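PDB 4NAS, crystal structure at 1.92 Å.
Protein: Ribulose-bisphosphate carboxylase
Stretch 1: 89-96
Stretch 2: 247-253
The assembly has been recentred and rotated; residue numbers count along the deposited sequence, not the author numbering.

Stretch 1 (89-96) GTFASLLV
Stretch 2 (247-253) GYDVVAD

A single carboxylate from one helix bonds two backbone amides in the first turn of another: Asp249 accepts two backbone hydrogen bonds, from Phe91 N to OD1 (2.8 Å, N-H...O angle 151°) and from Ala92 N to OD2 (2.8 Å, 146°). Amides at a helix start lack preceding carbonyl partners within the helix, and here one buried side chain supplies a separate oxygen to Phe91 N and to Ala92 N. Asp249 reaches them with chi1 -76° (m) and chi2 -46°; its CA-to-CB bond points sideways, but its end comes nearer.

The two helices, 91-96 and 248-253, both begin within these stretches and continue beyond them. They run roughly antiparallel, at 153°, with axes approaching to 10.3 Å, and in register, Phe91 lies across from Asp249, their CA atoms 5.7 Å apart. Gly89 (phi/psi 82/19) leads into extended Thr90 (-124/157), the N-cap, before helical angles begin at Phe91 (-63/-35). With chi1 57° (p), Thr90 OG1 accepts from Ser93 N at 3.3 Å, while Ser93 OG (chi1 67°, p) donates to Thr90 O at 2.7 Å. In stretch 2 the N-cap is Gly247, at phi/psi 108/145, where a CB would jam against the preceding carbonyl oxygen.

Apolar packing adjoins these hydrogen bonds. The CA-to-CB bond of Phe91 (chi1 -68°, m; chi2 -86°) points toward the second helix, and Tyr248 CB sits over one face of its ring, 3.6 Å from the Phe91 ring centroid, in a CH-pi contact. Ala252 CB lies near the ring edge, 4.0 Å from Phe91 CE2. The CA-to-CB bond of Tyr248 (chi1 -65°, m; chi2 -89°) points toward the first helix, but the end of the side chain leads away; its ring is oblique to that of Phe91, with planes at 31° and centroids 5.5 Å apart. One turn on, Leu95 (m, t) brings CD1 within 4.4 Å of Tyr248 CD2.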

# COMPACT_ATOMS: atom_id res chain seq x y z
N GLY B 89 -5.25 15.66 -7.12
CA GLY B 89 -6.10 14.71 -7.83
C GLY B 89 -5.63 13.25 -7.90
O GLY B 89 -6.08 12.49 -8.77
N THR B 90 -4.73 12.86 -7.01
CA THR B 90 -4.25 11.47 -6.98
C THR B 90 -4.44 10.82 -5.63
O THR B 90 -4.53 11.48 -4.59
CB THR B 90 -2.76 11.38 -7.32
OG1 THR B 90 -2.02 12.19 -6.39
CG2 THR B 90 -2.51 11.83 -8.77
N PHE B 91 -4.49 9.49 -5.62
CA PHE B 91 -4.57 8.78 -4.35
C PHE B 91 -3.32 9.04 -3.49
O PHE B 91 -3.43 9.13 -2.26
CB PHE B 91 -4.75 7.28 -4.58
CG PHE B 91 -6.08 6.94 -5.17
CD1 PHE B 91 -7.18 6.75 -4.35
CD2 PHE B 91 -6.23 6.85 -6.55
CE1 PHE B 91 -8.41 6.44 -4.90
CE2 PHE B 91 -7.46 6.54 -7.10
CZ PHE B 91 -8.55 6.33 -6.27
N ALA B 92 -2.16 9.17 -4.13
CA ALA B 92 -0.95 9.50 -3.36
C ALA B 92 -1.12 10.78 -2.55
O ALA B 92 -0.76 10.83 -1.37
CB ALA B 92 0.25 9.63 -4.28
N SER B 93 -1.64 11.83 -3.18
CA SER B 93 -1.75 13.11 -2.50
C SER B 93 -2.74 12.98 -1.35
O SER B 93 -2.50 13.44 -0.25
CB SER B 93 -2.24 14.19 -3.45
OG SER B 93 -3.57 13.92 -3.82
N LEU B 94 -3.84 12.29 -1.63
CA LEU B 94 -4.88 12.08 -0.65
C LEU B 94 -4.36 11.30 0.57
O LEU B 94 -4.48 11.76 1.72
CB LEU B 94 -6.06 11.34 -1.30
CG LEU B 94 -7.15 10.96 -0.30
CD1 LEU B 94 -7.74 12.24 0.35
CD2 LEU B 94 -8.25 10.10 -0.95
N LEU B 95 -3.76 10.14 0.33
CA LEU B 95 -3.28 9.27 1.42
C LEU B 95 -2.12 9.88 2.23
O LEU B 95 -2.09 9.79 3.48
CB LEU B 95 -2.91 7.88 0.85
CG LEU B 95 -4.19 7.14 0.42
CD1 LEU B 95 -3.95 5.71 -0.13
CD2 LEU B 95 -5.17 7.06 1.59
N VAL B 96 -1.18 10.50 1.55
CA VAL B 96 -0.00 11.07 2.24
C VAL B 96 -0.43 12.24 3.13
O VAL B 96 0.15 12.48 4.20
CB VAL B 96 1.04 11.56 1.25
CG1 VAL B 96 2.07 12.50 1.96
CG2 VAL B 96 1.77 10.40 0.60
N GLY B 247 -1.22 -0.51 -6.04
CA GLY B 247 -1.45 0.88 -5.70
C GLY B 247 -2.64 1.47 -6.41
O GLY B 247 -2.87 1.17 -7.58
N TYR B 248 -3.38 2.37 -5.75
CA TYR B 248 -4.64 2.83 -6.33
C TYR B 248 -4.46 3.71 -7.57
O TYR B 248 -5.30 3.68 -8.49
CB TYR B 248 -5.53 3.56 -5.30
CG TYR B 248 -6.04 2.70 -4.16
CD1 TYR B 248 -7.25 2.01 -4.26
CD2 TYR B 248 -5.34 2.62 -2.97
CE1 TYR B 248 -7.73 1.24 -3.22
CE2 TYR B 248 -5.81 1.83 -1.92
CZ TYR B 248 -7.01 1.16 -2.05
OH TYR B 248 -7.47 0.39 -1.00
N ASP B 249 -3.39 4.50 -7.58
CA ASP B 249 -3.12 5.37 -8.73
C ASP B 249 -2.79 4.57 -9.97
O ASP B 249 -3.12 5.01 -11.07
CB ASP B 249 -2.00 6.35 -8.44
CG ASP B 249 -2.45 7.50 -7.56
OD1 ASP B 249 -3.52 8.07 -7.83
OD2 ASP B 249 -1.74 7.79 -6.57
N VAL B 250 -2.11 3.44 -9.78
CA VAL B 250 -1.80 2.53 -10.87
C VAL B 250 -3.10 2.06 -11.51
O VAL B 250 -3.27 2.17 -12.74
CB VAL B 250 -1.02 1.27 -10.41
CG1 VAL B 250 -1.15 0.17 -11.44
CG2 VAL B 250 0.44 1.58 -10.21
N VAL B 251 -4.01 1.54 -10.68
CA VAL B 251 -5.32 1.10 -11.15
C VAL B 251 -6.17 2.23 -11.74
O VAL B 251 -6.90 2.01 -12.72
CB VAL B 251 -6.10 0.35 -10.02
CG1 VAL B 251 -7.45 -0.16 -10.52
CG2 VAL B 251 -5.25 -0.82 -9.54
N ALA B 252 -6.05 3.43 -11.18
CA ALA B 252 -6.78 4.60 -11.71
C ALA B 252 -6.50 4.87 -13.18
O ALA B 252 -7.42 5.19 -13.95
CB ALA B 252 -6.49 5.86 -10.88
N ASP B 253 -5.23 4.75 -13.57
CA ASP B 253 -4.87 5.01 -14.97
C ASP B 253 -5.52 3.99 -15.91
O ASP B 253 -5.90 4.31 -17.04
CB ASP B 253 -3.35 5.00 -15.17
CG ASP B 253 -2.66 6.23 -14.57
OD1 ASP B 253 -3.33 7.22 -14.20
OD2 ASP B 253 -1.42 6.20 -14.47